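Local coordinates for protein dihydrolipoyl dehydrogenase (Elizabethkingia anophelis NUHP1, PDB 6UZI) that probably catalyses the NAD(+)-dependent reoxidation of protein-bound dihydrolipoyl groups to lipoyl groups, with one FAD per subunit as cofactor, at residues G123-A128 and K146-A151; T259-D262 and E266-V269; I460-L465 and K470-M475. All coordinates share one frame; numbering follows the deposited sequence.

Contact 1 (G123-A128 and K146-A151); sequences GSFESA and KNTIIA. With FAD (flavin-adenine dinucleotide), chain E.
The ring of Phe125 meets the side chains of Thr148 and Ile150. Thr148 points at Phe125, and the two approach from opposite directions: CZ of Phe125 meets CG2 of Thr148 at 3.7 Å, an oblique methyl-to-ring contact. Thr148 can offer that methyl because CG2 is anti to its own backbone N (chi1 -51°, measured to OG1), which leaves OG1 beside that N. Ile150 reaches the ring only with its far end. Its terminal CD1 lies at the ring's edge, near the ring plane, 4.0 Å from CE1 of Phe125.

A second shell surrounds the ring. Ile17 and Ile131 touch both Phe125 and Thr148, while Leu290 of the helix 290-293 touches both Phe125 and Ile150. The contact thus packs the end strand 122-125 of a mixed sheet onto strand 148-150 of the parallel, Rossmann-type FAD-binding sheet. A large flat phenylalanine suits this buried gap between sheets, and beta-branched Thr148 and Ile150 suit a strand.

Two residues before the phenylalanine, Gly123 holds the adenine of FAD with its backbone. Its N donates to N1A of FAD at 2.8 Å and 171°, and its O accepts from N6A of FAD at 2.9 Å. The contact between the two strands is therefore apolar, and the polar recognition of adenine is left to a main chain that supplies one donor and one acceptor.

Contact 2 (T259-D262 and E266-V269); sequences TAKD and EDVV
Lys261 and Asp267 face each other as a non-hydrogen-bonded pair of an antiparallel hairpin, their side chains side by side and pointing the same way. From Lys261 the chain starts with CB 3.7 Å from the carbonyl O of Glu266. CG comes next, 3.6 Å from OD1 of Asp267, and CD and CE run on past the same oxygen. A last bend (chi4 -69°) turns NZ back to form a salt bridge with OD1 of Asp267; the modelled separation is too short to be reliable at this resolution, so its exact length is doubtful. A long, flexible lysine suits this exposed site, since its methylenes run alongside the Asp267 side chain before the ammonium bends over to the carboxylate.

The backbone does the regular work. Ala260 and Val268 form the hydrogen-bonded pair, with Ala260 N to Val268 O at 3.0 Å and Val268 N to Ala260 O at 2.8 Å. Towards the turn, Asp262 N donates to Glu266 O at 3.0 Å, in the carbonyl plane. Asp262 also returns a bond: its OD1 accepts from Glu266 N at 2.6 Å on the syn side, 34° out of the carboxylate plane. A short acid is apt here because it can reach the main chain directly across the turn, while its CB rests on CG2 of Val268.

Thr259 and Lys261 bond on to strand 245-252, completing a three-stranded antiparallel sheet. The carboxylates of Asp262 and Glu266 also come close, OD2 to OE1 3.7 Å. They probably repel each other mildly, which the bond from Glu266 N to Asp262 OD1 may offset, while Lys261 balances Asp267.

Contact 3 (I460-L465 and K470-M475); sequences IKEAAL and KRAIHM
Glu462 reaches from helix 458-469 to grip the C-terminal tail with both carboxylate oxygens. Its OE1 accepts two backbone bonds, from Ile473 N at 2.9 Å through the syn lone pair and from His474 N at 3.0 Å from above the carboxylate plane, the latter nearly straight at 177°. OE2 accepts a hydrogen bond from His474 ND1 at 2.7 Å. The donor lies above the carboxylate plane while the acceptor lies near the ring plane, and carboxylate and imidazole stand almost perpendicular, 86° apart. A bend at chi2 (-68°) folds the glutamate chain down to this place.

Beside these hydrogen bonds is a compact apolar patch. Leu465 sets CB 3.6 Å from CA of Ala472, and its CD1 lies 4.1 Å from CG1 of Ile473. The small alanine lets the tail come this close to the helix.

The other end is looser. Lys470 leaves the helix with a positive phi and is exposed, and Arg471 N makes only a weak bond to Leu465 O, at 3.3 Å. The guanidinium of Arg471 lies with one face against CD2 of Leu465, which meets NH2 at 3.6 Å.

The second subunit completes the setting: Tyr24 OH of that subunit hydrogen-bonds His474 NE2, and its Ile28 packs on Ile473. The His474 side chain also lies about 4 Å from the zinc ion held by His453 and Glu458. Three N-H donors converge on one buried carboxylate, which probably favours its ionised form and holds the imidazole between Glu462 and Tyr24 of the second subunit.

How the contacts relate
The three contacts follow one another along the chain without touching, each in a different part of the subunit. Contact 1 belongs to the FAD-binding region and joins two of its sheets. Contact 2, its centre about 47 Å from that of contact 1, pairs strands 255-261 and 267-272 of a three-stranded antiparallel sheet. Contact 3 lies where the last helix packs on the five-stranded sheet of the dimerisation domain and the chain's end folds back on it; its centre is about 52 Å from that of contact 1 and 45 Å from that of contact 2. Contacts 1 and 3 thus each lie near a cofactor, at adenine and at the zinc and subunit interface respectively, whereas contact 2 is a surface hairpin.

Contact 1 (G123-A128 and K146-A151)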
ATOM      1  N   GLY A 123     -10.942  10.682 -36.124  1.00 42.79           N
ATOM      2  CA  GLY A 123     -11.346   9.517 -36.882  1.00 40.38           C
ATOM      3  C   GLY A 123     -12.851   9.412 -37.004  1.00 40.66           C
ATOM      4  O   GLY A 123     -13.558   9.404 -35.990  1.00 44.72           O
ATOM      5  N   SER A 124     -13.358   9.360 -38.231  1.00 41.42           N
ATOM      6  CA  SER A 124     -14.780   9.172 -38.474  1.00 43.45           C
ATOM      7  C   SER A 124     -14.953   8.023 -39.457  1.00 45.34           C
ATOM      8  O   SER A 124     -14.144   7.850 -40.374  1.00 46.21           O
ATOM      9  CB  SER A 124     -15.460  10.452 -39.014  1.00 38.32           C
ATOM     10  OG  SER A 124     -14.788  10.973 -40.156  1.00 41.68           O
ATOM     11  N   PHE A 125     -16.012   7.242 -39.256  1.00 38.48           N
ATOM     12  CA  PHE A 125     -16.295   6.110 -40.126  1.00 44.83           C
ATOM     13  C   PHE A 125     -16.834   6.591 -41.469  1.00 51.25           C
ATOM     14  O   PHE A 125     -17.728   7.444 -41.526  1.00 58.76           O
ATOM     15  CB  PHE A 125     -17.324   5.179 -39.475  1.00 38.91           C
ATOM     16  CG  PHE A 125     -16.767   4.302 -38.400  1.00 38.14           C
ATOM     17  CD1 PHE A 125     -17.080   4.539 -37.073  1.00 37.28           C
ATOM     18  CD2 PHE A 125     -15.946   3.230 -38.711  1.00 43.97           C
ATOM     19  CE1 PHE A 125     -16.578   3.734 -36.070  1.00 36.65           C
ATOM     20  CE2 PHE A 125     -15.435   2.417 -37.714  1.00 37.73           C
ATOM     21  CZ  PHE A 125     -15.752   2.669 -36.390  1.00 36.87           C
ATOM     22  N   GLU A 126     -16.277   6.055 -42.552  1.00 41.07           N
ATOM     23  CA  GLU A 126     -16.884   6.152 -43.875  1.00 47.44           C
ATOM     24  C   GLU A 126     -17.699   4.916 -44.221  1.00 50.30           C
ATOM     25  O   GLU A 126     -18.669   5.010 -44.979  1.00 58.07           O
ATOM     26  CB  GLU A 126     -15.816   6.383 -44.950  1.00 43.76           C
ATOM     27  CG  GLU A 126     -15.112   7.726 -44.853  1.00 54.67           C
ATOM     28  CD  GLU A 126     -15.987   8.877 -45.320  1.00 67.36           C
ATOM     29  OE1 GLU A 126     -16.878   8.643 -46.162  1.00 74.05           O
ATOM     30  OE2 GLU A 126     -15.795  10.013 -44.839  1.00 67.73           O
ATOM     31  N   SER A 127     -17.297   3.761 -43.703  1.00 45.88           N
ATOM     32  CA  SER A 127     -18.046   2.517 -43.814  1.00 48.09           C
ATOM     33  C   SER A 127     -17.652   1.636 -42.633  1.00 47.72           C
ATOM     34  O   SER A 127     -17.028   2.098 -41.672  1.00 45.73           O
ATOM     35  CB  SER A 127     -17.772   1.845 -45.161  1.00 43.81           C
ATOM     36  OG  SER A 127     -16.521   1.183 -45.141  1.00 49.80           O
ATOM     37  N   ALA A 128     -18.008   0.356 -42.705  1.00 47.60           N
ATOM     38  CA  ALA A 128     -17.601  -0.552 -41.639  1.00 47.30           C
ATOM     39  C   ALA A 128     -16.129  -0.889 -41.718  1.00 52.17           C
ATOM     40  O   ALA A 128     -15.603  -1.568 -40.828  1.00 55.25           O
ATOM     41  CB  ALA A 128     -18.419  -1.843 -41.692  1.00 41.84           C
ATOM     42  N   LYS A 146      -9.485  -3.934 -41.289  1.00 41.63           N
ATOM     43  CA  LYS A 146     -10.347  -5.111 -41.200  1.00 46.06           C
ATOM     44  C   LYS A 146     -11.223  -5.063 -39.952  1.00 45.05           C
ATOM     45  O   LYS A 146     -12.427  -5.342 -40.019  1.00 40.98           O
ATOM     46  CB  LYS A 146      -9.504  -6.390 -41.216  1.00 42.47           C
ATOM     47  N   ASN A 147     -10.638  -4.684 -38.810  1.00 39.94           N
ATOM     48  CA  ASN A 147     -11.336  -4.578 -37.537  1.00 39.02           C
ATOM     49  C   ASN A 147     -11.077  -3.204 -36.942  1.00 38.22           C
ATOM     50  O   ASN A 147     -10.021  -2.608 -37.165  1.00 41.46           O
ATOM     51  CB  ASN A 147     -10.872  -5.650 -36.528  1.00 44.23           C
ATOM     52  CG  ASN A 147     -11.200  -7.062 -36.972  1.00 43.39           C
ATOM     53  OD1 ASN A 147     -10.305  -7.841 -37.298  1.00 42.13           O
ATOM     54  ND2 ASN A 147     -12.483  -7.405 -36.964  1.00 42.84           N
ATOM     55  N   THR A 148     -12.028  -2.729 -36.138  1.00 39.30           N
ATOM     56  CA  THR A 148     -11.924  -1.423 -35.498  1.00 45.24           C
ATOM     57  C   THR A 148     -12.364  -1.525 -34.048  1.00 39.70           C
ATOM     58  O   THR A 148     -13.394  -2.133 -33.749  1.00 39.85           O
ATOM     59  CB  THR A 148     -12.793  -0.364 -36.201  1.00 39.42           C
ATOM     60  OG1 THR A 148     -12.524  -0.372 -37.606  1.00 43.94           O
ATOM     61  CG2 THR A 148     -12.506   1.019 -35.646  1.00 36.43           C
ATOM     62  N   ILE A 149     -11.590  -0.911 -33.158  1.00 35.35           N
ATOM     63  CA  ILE A 149     -11.911  -0.859 -31.736  1.00 34.58           C
ATOM     64  C   ILE A 149     -12.218   0.591 -31.387  1.00 38.83           C
ATOM     65  O   ILE A 149     -11.325   1.447 -31.411  1.00 37.98           O
ATOM     66  CB  ILE A 149     -10.769  -1.403 -30.873  1.00 35.97           C
ATOM     67  CG1 ILE A 149     -10.402  -2.823 -31.303  1.00 37.05           C
ATOM     68  CG2 ILE A 149     -11.167  -1.394 -29.412  1.00 36.78           C
ATOM     69  CD1 ILE A 149      -9.154  -3.337 -30.632  1.00 34.72           C
ATOM     70  N   ILE A 150     -13.473   0.860 -31.041  1.00 33.94           N
ATOM     71  CA  ILE A 150     -13.898   2.196 -30.629  1.00 38.33           C
ATOM     72  C   ILE A 150     -13.485   2.423 -29.182  1.00 40.06           C
ATOM     73  O   ILE A 150     -13.896   1.681 -28.283  1.00 48.94           O
ATOM     74  CB  ILE A 150     -15.413   2.369 -30.791  1.00 39.95           C
ATOM     75  CG1 ILE A 150     -15.832   2.207 -32.248  1.00 47.91           C
ATOM     76  CG2 ILE A 150     -15.849   3.708 -30.259  1.00 33.38           C
ATOM     77  CD1 ILE A 150     -17.330   2.313 -32.436  1.00 43.16           C
ATOM     78  N   ALA A 151     -12.689   3.458 -28.946  1.00 32.46           N
ATOM     79  CA  ALA A 151     -12.230   3.759 -27.596  1.00 35.64           C
ATOM     80  C   ALA A 151     -12.236   5.265 -27.365  1.00 31.53           C
ATOM     81  O   ALA A 151     -11.291   5.840 -26.829  1.00 35.06           O
ATOM     82  CB  ALA A 151     -10.841   3.170 -27.358  1.00 33.75           C
TER
HETATM   83  PA  FAD E 501     -10.591   8.313 -22.696  1.00 54.40           P
HETATM   84  O1A FAD E 501      -9.490   8.309 -21.703  1.00 71.54           O
HETATM   85  O2A FAD E 501     -11.768   9.111 -22.123  1.00 51.20           O
HETATM   86  O5B FAD E 501     -10.104   9.104 -23.994  1.00 55.21           O
HETATM   87  C5B FAD E 501     -10.439   8.548 -25.276  1.00 53.36           C
HETATM   88  C4B FAD E 501      -9.717   9.346 -26.330  1.00 60.94           C
HETATM   89  O4B FAD E 501     -10.437   9.275 -27.573  1.00 65.88           O
HETATM   90  C3B FAD E 501      -9.517  10.841 -26.032  1.00 52.81           C
HETATM   91  O3B FAD E 501      -8.125  11.107 -25.930  1.00 55.55           O
HETATM   92  C2B FAD E 501     -10.110  11.553 -27.262  1.00 50.78           C
HETATM   93  O2B FAD E 501      -9.325  12.666 -27.678  1.00 48.99           O
HETATM   94  C1B FAD E 501     -10.126  10.437 -28.303  1.00 61.42           C
HETATM   95  N9A FAD E 501     -11.134  10.579 -29.343  1.00 59.14           N
HETATM   96  C8A FAD E 501     -12.488  10.711 -29.169  1.00 62.65           C
HETATM   97  N7A FAD E 501     -13.169  10.757 -30.286  1.00 67.84           N
HETATM   98  C5A FAD E 501     -12.195  10.652 -31.273  1.00 65.47           C
HETATM   99  C6A FAD E 501     -12.264  10.633 -32.675  1.00 57.58           C
HETATM  100  N6A FAD E 501     -13.408  10.677 -33.365  1.00 52.51           N
HETATM  101  N1A FAD E 501     -11.103  10.533 -33.359  1.00 52.63           N
HETATM  102  C2A FAD E 501      -9.958  10.454 -32.673  1.00 53.57           C
HETATM  103  N3A FAD E 501      -9.769  10.454 -31.350  1.00 52.92           N
HETATM  104  C4A FAD E 501     -10.937  10.553 -30.699  1.00 58.18           C
HETATM  105  N1  FAD E 501     -10.343   6.703 -13.538  1.00 80.53           N
HETATM  106  C2  FAD E 501      -9.689   5.842 -12.720  1.00 66.16           C
HETATM  107  O2  FAD E 501      -9.707   4.629 -12.922  1.00 60.92           O
HETATM  108  N3  FAD E 501      -8.969   6.330 -11.642  1.00 73.63           N
HETATM  109  C4  FAD E 501      -8.834   7.661 -11.291  1.00 81.12           C
HETATM  110  O4  FAD E 501      -8.158   7.983 -10.316  1.00 81.07           O
HETATM  111  C4X FAD E 501      -9.527   8.566 -12.166  1.00 85.24           C
HETATM  112  N5  FAD E 501      -9.429   9.844 -11.934  1.00 81.66           N
HETATM  113  C5X FAD E 501     -10.053  10.710 -12.820  1.00 83.61           C
HETATM  114  C6  FAD E 501      -9.910  12.081 -12.622  1.00 83.17           C
HETATM  115  C7  FAD E 501     -10.457  12.996 -13.515  1.00 79.32           C
HETATM  116  C7M FAD E 501     -10.264  14.470 -13.276  1.00 75.81           C
HETATM  117  C8  FAD E 501     -11.170  12.529 -14.635  1.00 81.43           C
HETATM  118  C8M FAD E 501     -11.721  13.489 -15.658  1.00 80.88           C
HETATM  119  C9  FAD E 501     -11.333  11.161 -14.823  1.00 82.78           C
HETATM  120  C9A FAD E 501     -10.779  10.249 -13.932  1.00 83.37           C
HETATM  121  N10 FAD E 501     -10.876   8.860 -14.132  1.00 76.95           N
HETATM  122  C10 FAD E 501     -10.257   7.994 -13.271  1.00 84.98           C
HETATM  123  C1' FAD E 501     -11.608   8.318 -15.282  1.00 64.81           C
HETATM  124  C2' FAD E 501     -10.681   7.937 -16.429  1.00 60.65           C
HETATM  125  O2' FAD E 501     -10.125   9.100 -17.044  1.00 65.07           O
HETATM  126  C3' FAD E 501     -11.404   7.079 -17.469  1.00 49.21           C
HETATM  127  O3' FAD E 501     -12.182   6.086 -16.816  1.00 39.65           O
HETATM  128  C4' FAD E 501     -10.444   6.404 -18.448  1.00 58.92           C
HETATM  129  O4' FAD E 501      -9.596   7.410 -19.005  1.00 62.26           O
HETATM  130  C5' FAD E 501     -11.150   5.619 -19.532  1.00 59.91           C
HETATM  131  O5' FAD E 501     -10.545   6.047 -20.766  1.00 57.27           O
HETATM  132  P   FAD E 501     -10.877   5.427 -22.235  1.00 52.58           P
HETATM  133  O1P FAD E 501      -9.762   4.687 -22.878  1.00 55.99           O
HETATM  134  O2P FAD E 501     -12.175   4.650 -22.294  1.00 26.83           O
HETATM  135  O3P FAD E 501     -11.121   6.829 -22.966  1.00 61.30           O

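Contact 2 (T259-D262 and E266-V269)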
ATOM      1  N   THR A 259     -27.976  28.736  -6.445  1.00 37.27           N
ATOM      2  CA  THR A 259     -29.303  28.738  -5.840  1.00 43.24           C
ATOM      3  C   THR A 259     -29.921  27.352  -5.966  1.00 38.18           C
ATOM      4  O   THR A 259     -29.773  26.696  -7.000  1.00 38.86           O
ATOM      5  CB  THR A 259     -30.232  29.793  -6.471  1.00 42.58           C
ATOM      6  OG1 THR A 259     -30.335  29.593  -7.888  1.00 45.81           O
ATOM      7  CG2 THR A 259     -29.728  31.193  -6.188  1.00 41.97           C
ATOM      8  N   ALA A 260     -30.601  26.906  -4.907  1.00 34.08           N
ATOM      9  CA  ALA A 260     -31.123  25.544  -4.852  1.00 45.17           C
ATOM     10  C   ALA A 260     -32.248  25.460  -3.824  1.00 40.26           C
ATOM     11  O   ALA A 260     -32.550  26.422  -3.117  1.00 36.31           O
ATOM     12  CB  ALA A 260     -30.005  24.551  -4.510  1.00 34.73           C
ATOM     13  N   LYS A 261     -32.850  24.274  -3.727  1.00 42.16           N
ATOM     14  CA  LYS A 261     -33.849  23.977  -2.709  1.00 44.39           C
ATOM     15  C   LYS A 261     -33.442  22.689  -2.008  1.00 39.80           C
ATOM     16  O   LYS A 261     -32.934  21.762  -2.644  1.00 42.96           O
ATOM     17  CB  LYS A 261     -35.259  23.857  -3.297  1.00 45.31           C
ATOM     18  CG  LYS A 261     -35.864  25.194  -3.676  1.00 41.60           C
ATOM     19  CD  LYS A 261     -37.321  25.067  -4.084  1.00 50.33           C
ATOM     20  CE  LYS A 261     -37.931  26.419  -4.457  1.00 60.05           C
ATOM     21  NZ  LYS A 261     -38.097  27.327  -3.282  1.00 62.40           N
ATOM     22  N   ASP A 262     -33.677  22.632  -0.695  1.00 45.82           N
ATOM     23  CA  ASP A 262     -33.253  21.504   0.121  1.00 46.07           C
ATOM     24  C   ASP A 262     -34.370  20.467   0.195  1.00 44.90           C
ATOM     25  O   ASP A 262     -35.423  20.611  -0.431  1.00 52.85           O
ATOM     26  CB  ASP A 262     -32.815  21.993   1.505  1.00 51.62           C
ATOM     27  CG  ASP A 262     -33.955  22.618   2.314  1.00 60.09           C
ATOM     28  OD1 ASP A 262     -35.122  22.622   1.858  1.00 61.48           O
ATOM     29  OD2 ASP A 262     -33.674  23.129   3.419  1.00 60.40           O
ATOM     30  N   GLU A 266     -36.984  24.327   1.179  1.00 62.04           N
ATOM     31  CA  GLU A 266     -36.576  25.697   1.457  1.00 64.59           C
ATOM     32  C   GLU A 266     -35.452  26.148   0.527  1.00 56.41           C
ATOM     33  O   GLU A 266     -34.674  25.341   0.009  1.00 51.47           O
ATOM     34  CB  GLU A 266     -36.151  25.844   2.918  1.00 74.42           C
ATOM     35  CG  GLU A 266     -37.329  25.882   3.892  1.00 88.02           C
ATOM     36  CD  GLU A 266     -36.896  25.726   5.339  1.00103.02           C
ATOM     37  OE1 GLU A 266     -35.760  25.256   5.575  1.00108.28           O
ATOM     38  OE2 GLU A 266     -37.688  26.073   6.241  1.00108.60           O
ATOM     39  N   ASP A 267     -35.383  27.461   0.317  1.00 59.19           N
ATOM     40  CA  ASP A 267     -34.383  28.049  -0.563  1.00 51.33           C
ATOM     41  C   ASP A 267     -32.999  27.999   0.069  1.00 45.86           C
ATOM     42  O   ASP A 267     -32.846  28.139   1.286  1.00 50.28           O
ATOM     43  CB  ASP A 267     -34.758  29.493  -0.884  1.00 54.41           C
ATOM     44  CG  ASP A 267     -35.882  29.587  -1.894  1.00 58.59           C
ATOM     45  OD1 ASP A 267     -36.267  28.539  -2.452  1.00 56.68           O
ATOM     46  OD2 ASP A 267     -36.396  30.704  -2.110  1.00 59.32           O
ATOM     47  N   VAL A 268     -31.988  27.776  -0.766  1.00 45.55           N
ATOM     48  CA  VAL A 268     -30.597  27.709  -0.340  1.00 44.19           C
ATOM     49  C   VAL A 268     -29.749  28.566  -1.271  1.00 49.76           C
ATOM     50  O   VAL A 268     -29.938  28.541  -2.493  1.00 48.34           O
ATOM     51  CB  VAL A 268     -30.101  26.251  -0.341  1.00 45.31           C
ATOM     52  CG1 VAL A 268     -28.640  26.182   0.056  1.00 53.04           C
ATOM     53  CG2 VAL A 268     -30.974  25.396   0.578  1.00 43.34           C
ATOM     54  N   VAL A 269     -28.810  29.323  -0.698  1.00 51.03           N
ATOM     55  CA  VAL A 269     -27.903  30.166  -1.474  1.00 48.02           C
ATOM     56  C   VAL A 269     -26.482  29.935  -0.984  1.00 43.72           C
ATOM     57  O   VAL A 269     -26.216  30.033   0.219  1.00 54.28           O
ATOM     58  CB  VAL A 269     -28.267  31.661  -1.362  1.00 46.56           C
ATOM     59  CG1 VAL A 269     -27.257  32.509  -2.109  1.00 37.34           C
ATOM     60  CG2 VAL A 269     -29.663  31.924  -1.893  1.00 38.59           C
TER

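Contact 3 (I460-L465 and K470-M475)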
ATOM      1  N   ILE A 460      -6.980  -5.924   7.340  1.00 30.79           N
ATOM      2  CA  ILE A 460      -7.720  -6.895   6.542  1.00 34.75           C
ATOM      3  C   ILE A 460      -7.755  -8.238   7.257  1.00 39.74           C
ATOM      4  O   ILE A 460      -8.819  -8.859   7.398  1.00 31.09           O
ATOM      5  CB  ILE A 460      -7.106  -7.020   5.140  1.00 32.94           C
ATOM      6  CG1 ILE A 460      -7.001  -5.652   4.481  1.00 34.92           C
ATOM      7  CG2 ILE A 460      -7.958  -7.927   4.285  1.00 25.99           C
ATOM      8  CD1 ILE A 460      -6.212  -5.681   3.200  1.00 33.86           C
ATOM      9  N   LYS A 461      -6.590  -8.696   7.731  1.00 36.44           N
ATOM     10  CA  LYS A 461      -6.522  -9.956   8.461  1.00 32.88           C
ATOM     11  C   LYS A 461      -7.437  -9.939   9.680  1.00 46.51           C
ATOM     12  O   LYS A 461      -8.154 -10.916   9.941  1.00 43.13           O
ATOM     13  CB  LYS A 461      -5.077 -10.241   8.872  1.00 36.73           C
ATOM     14  CG  LYS A 461      -4.902 -11.451   9.776  1.00 41.49           C
ATOM     15  CD  LYS A 461      -3.555 -11.418  10.469  1.00 43.82           C
ATOM     16  CE  LYS A 461      -3.331 -12.658  11.318  1.00 40.39           C
ATOM     17  NZ  LYS A 461      -3.195 -13.879  10.492  1.00 45.46           N
ATOM     18  N   GLU A 462      -7.447  -8.828  10.427  1.00 47.22           N
ATOM     19  CA  GLU A 462      -8.282  -8.755  11.621  1.00 45.37           C
ATOM     20  C   GLU A 462      -9.763  -8.750  11.260  1.00 40.49           C
ATOM     21  O   GLU A 462     -10.567  -9.418  11.920  1.00 46.90           O
ATOM     22  CB  GLU A 462      -7.927  -7.520  12.446  1.00 32.04           C
ATOM     23  CG  GLU A 462      -6.563  -7.554  13.131  1.00 33.71           C
ATOM     24  CD  GLU A 462      -6.460  -8.583  14.255  1.00 43.34           C
ATOM     25  OE1 GLU A 462      -7.451  -8.778  14.986  1.00 49.49           O
ATOM     26  OE2 GLU A 462      -5.363  -9.148  14.459  1.00 50.75           O
ATOM     27  N   ALA A 463     -10.146  -8.010  10.215  1.00 35.63           N
ATOM     28  CA  ALA A 463     -11.544  -8.018   9.786  1.00 40.19           C
ATOM     29  C   ALA A 463     -11.983  -9.409   9.343  1.00 44.90           C
ATOM     30  O   ALA A 463     -13.107  -9.836   9.636  1.00 45.86           O
ATOM     31  CB  ALA A 463     -11.763  -7.010   8.658  1.00 30.20           C
ATOM     32  N   ALA A 464     -11.099 -10.139   8.653  1.00 35.71           N
ATOM     33  CA  ALA A 464     -11.429 -11.498   8.239  1.00 32.98           C
ATOM     34  C   ALA A 464     -11.628 -12.406   9.449  1.00 42.65           C
ATOM     35  O   ALA A 464     -12.512 -13.271   9.448  1.00 33.91           O
ATOM     36  CB  ALA A 464     -10.341 -12.044   7.315  1.00 38.73           C
ATOM     37  N   LEU A 465     -10.808 -12.230  10.488  1.00 47.17           N
ATOM     38  CA  LEU A 465     -11.035 -12.960  11.728  1.00 44.20           C
ATOM     39  C   LEU A 465     -12.394 -12.613  12.321  1.00 47.89           C
ATOM     40  O   LEU A 465     -13.117 -13.492  12.810  1.00 48.72           O
ATOM     41  CB  LEU A 465      -9.927 -12.640  12.731  1.00 43.65           C
ATOM     42  CG  LEU A 465      -8.577 -13.330  12.573  1.00 37.27           C
ATOM     43  CD1 LEU A 465      -7.544 -12.665  13.465  1.00 38.13           C
ATOM     44  CD2 LEU A 465      -8.712 -14.799  12.908  1.00 46.26           C
ATOM     45  N   LYS A 470     -16.052 -13.920  14.626  1.00 42.13           N
ATOM     46  CA  LYS A 470     -15.991 -12.901  15.675  1.00 41.43           C
ATOM     47  C   LYS A 470     -14.836 -13.165  16.634  1.00 47.87           C
ATOM     48  O   LYS A 470     -14.981 -13.062  17.852  1.00 45.13           O
ATOM     49  CB  LYS A 470     -17.305 -12.795  16.451  1.00 43.10           C
ATOM     50  CG  LYS A 470     -18.531 -12.393  15.662  1.00 49.20           C
ATOM     51  CD  LYS A 470     -19.625 -11.932  16.624  1.00 67.25           C
ATOM     52  CE  LYS A 470     -20.932 -11.627  15.910  1.00 80.59           C
ATOM     53  NZ  LYS A 470     -20.797 -10.547  14.889  1.00 86.20           N
ATOM     54  N   ARG A 471     -13.681 -13.532  16.084  1.00 45.46           N
ATOM     55  CA  ARG A 471     -12.543 -13.904  16.914  1.00 45.38           C
ATOM     56  C   ARG A 471     -11.291 -13.161  16.484  1.00 54.86           C
ATOM     57  O   ARG A 471     -10.195 -13.728  16.433  1.00 61.67           O
ATOM     58  CB  ARG A 471     -12.320 -15.413  16.889  1.00 47.36           C
ATOM     59  CG  ARG A 471     -12.258 -16.026  15.504  1.00 47.54           C
ATOM     60  CD  ARG A 471     -11.880 -17.479  15.615  1.00 46.61           C
ATOM     61  NE  ARG A 471     -11.686 -18.103  14.315  1.00 47.46           N
ATOM     62  CZ  ARG A 471     -10.494 -18.317  13.769  1.00 52.20           C
ATOM     63  NH1 ARG A 471     -10.404 -18.904  12.585  1.00 53.21           N
ATOM     64  NH2 ARG A 471      -9.389 -17.947  14.408  1.00 52.37           N
ATOM     65  N   ALA A 472     -11.436 -11.863  16.215  1.00 51.92           N
ATOM     66  CA  ALA A 472     -10.285 -11.007  15.975  1.00 46.06           C
ATOM     67  C   ALA A 472      -9.432 -10.914  17.234  1.00 52.02           C
ATOM     68  O   ALA A 472      -9.925 -11.046  18.356  1.00 55.22           O
ATOM     69  CB  ALA A 472     -10.739  -9.614  15.544  1.00 37.68           C
ATOM     70  N   ILE A 473      -8.137 -10.692  17.038  1.00 51.66           N
ATOM     71  CA  ILE A 473      -7.192 -10.695  18.149  1.00 44.10           C
ATOM     72  C   ILE A 473      -7.019  -9.306  18.751  1.00 44.05           C
ATOM     73  O   ILE A 473      -6.994  -9.156  19.975  1.00 47.23           O
ATOM     74  CB  ILE A 473      -5.842 -11.277  17.685  1.00 56.27           C
ATOM     75  CG1 ILE A 473      -5.986 -12.751  17.274  1.00 55.88           C
ATOM     76  CG2 ILE A 473      -4.794 -11.123  18.775  1.00 60.58           C
ATOM     77  CD1 ILE A 473      -6.187 -13.721  18.421  1.00 48.37           C
ATOM     78  N   HIS A 474      -6.908  -8.275  17.910  1.00 48.40           N
ATOM     79  CA  HIS A 474      -6.491  -6.942  18.339  1.00 52.77           C
ATOM     80  C   HIS A 474      -7.651  -5.962  18.485  1.00 55.34           C
ATOM     81  O   HIS A 474      -7.462  -4.748  18.347  1.00 53.89           O
ATOM     82  CB  HIS A 474      -5.441  -6.389  17.376  1.00 46.83           C
ATOM     83  CG  HIS A 474      -4.164  -7.170  17.369  1.00 47.96           C
ATOM     84  ND1 HIS A 474      -3.984  -8.297  16.595  1.00 46.21           N
ATOM     85  CD2 HIS A 474      -3.015  -7.002  18.067  1.00 46.72           C
ATOM     86  CE1 HIS A 474      -2.770  -8.778  16.802  1.00 48.14           C
ATOM     87  NE2 HIS A 474      -2.163  -8.012  17.692  1.00 49.33           N
ATOM     88  N   MET A 475      -8.845  -6.462  18.770  1.00 59.59           N
ATOM     89  CA  MET A 475     -10.022  -5.610  18.860  1.00 48.00           C
ATOM     90  C   MET A 475     -10.832  -5.942  20.094  1.00 49.83           C
ATOM     91  O   MET A 475     -10.856  -7.093  20.521  1.00 48.85           O
ATOM     92  CB  MET A 475     -10.888  -5.780  17.626  1.00 39.05           C
ATOM     93  CG  MET A 475     -11.818  -4.654  17.370  1.00 38.38           C
ATOM     94  SD  MET A 475     -12.832  -5.084  15.959  1.00 42.51           S
ATOM     95  CE  MET A 475     -13.278  -6.774  16.327  1.00 56.76           C
ATOM     96  OXT MET A 475     -11.490  -5.075  20.665  1.00 58.74           O
TER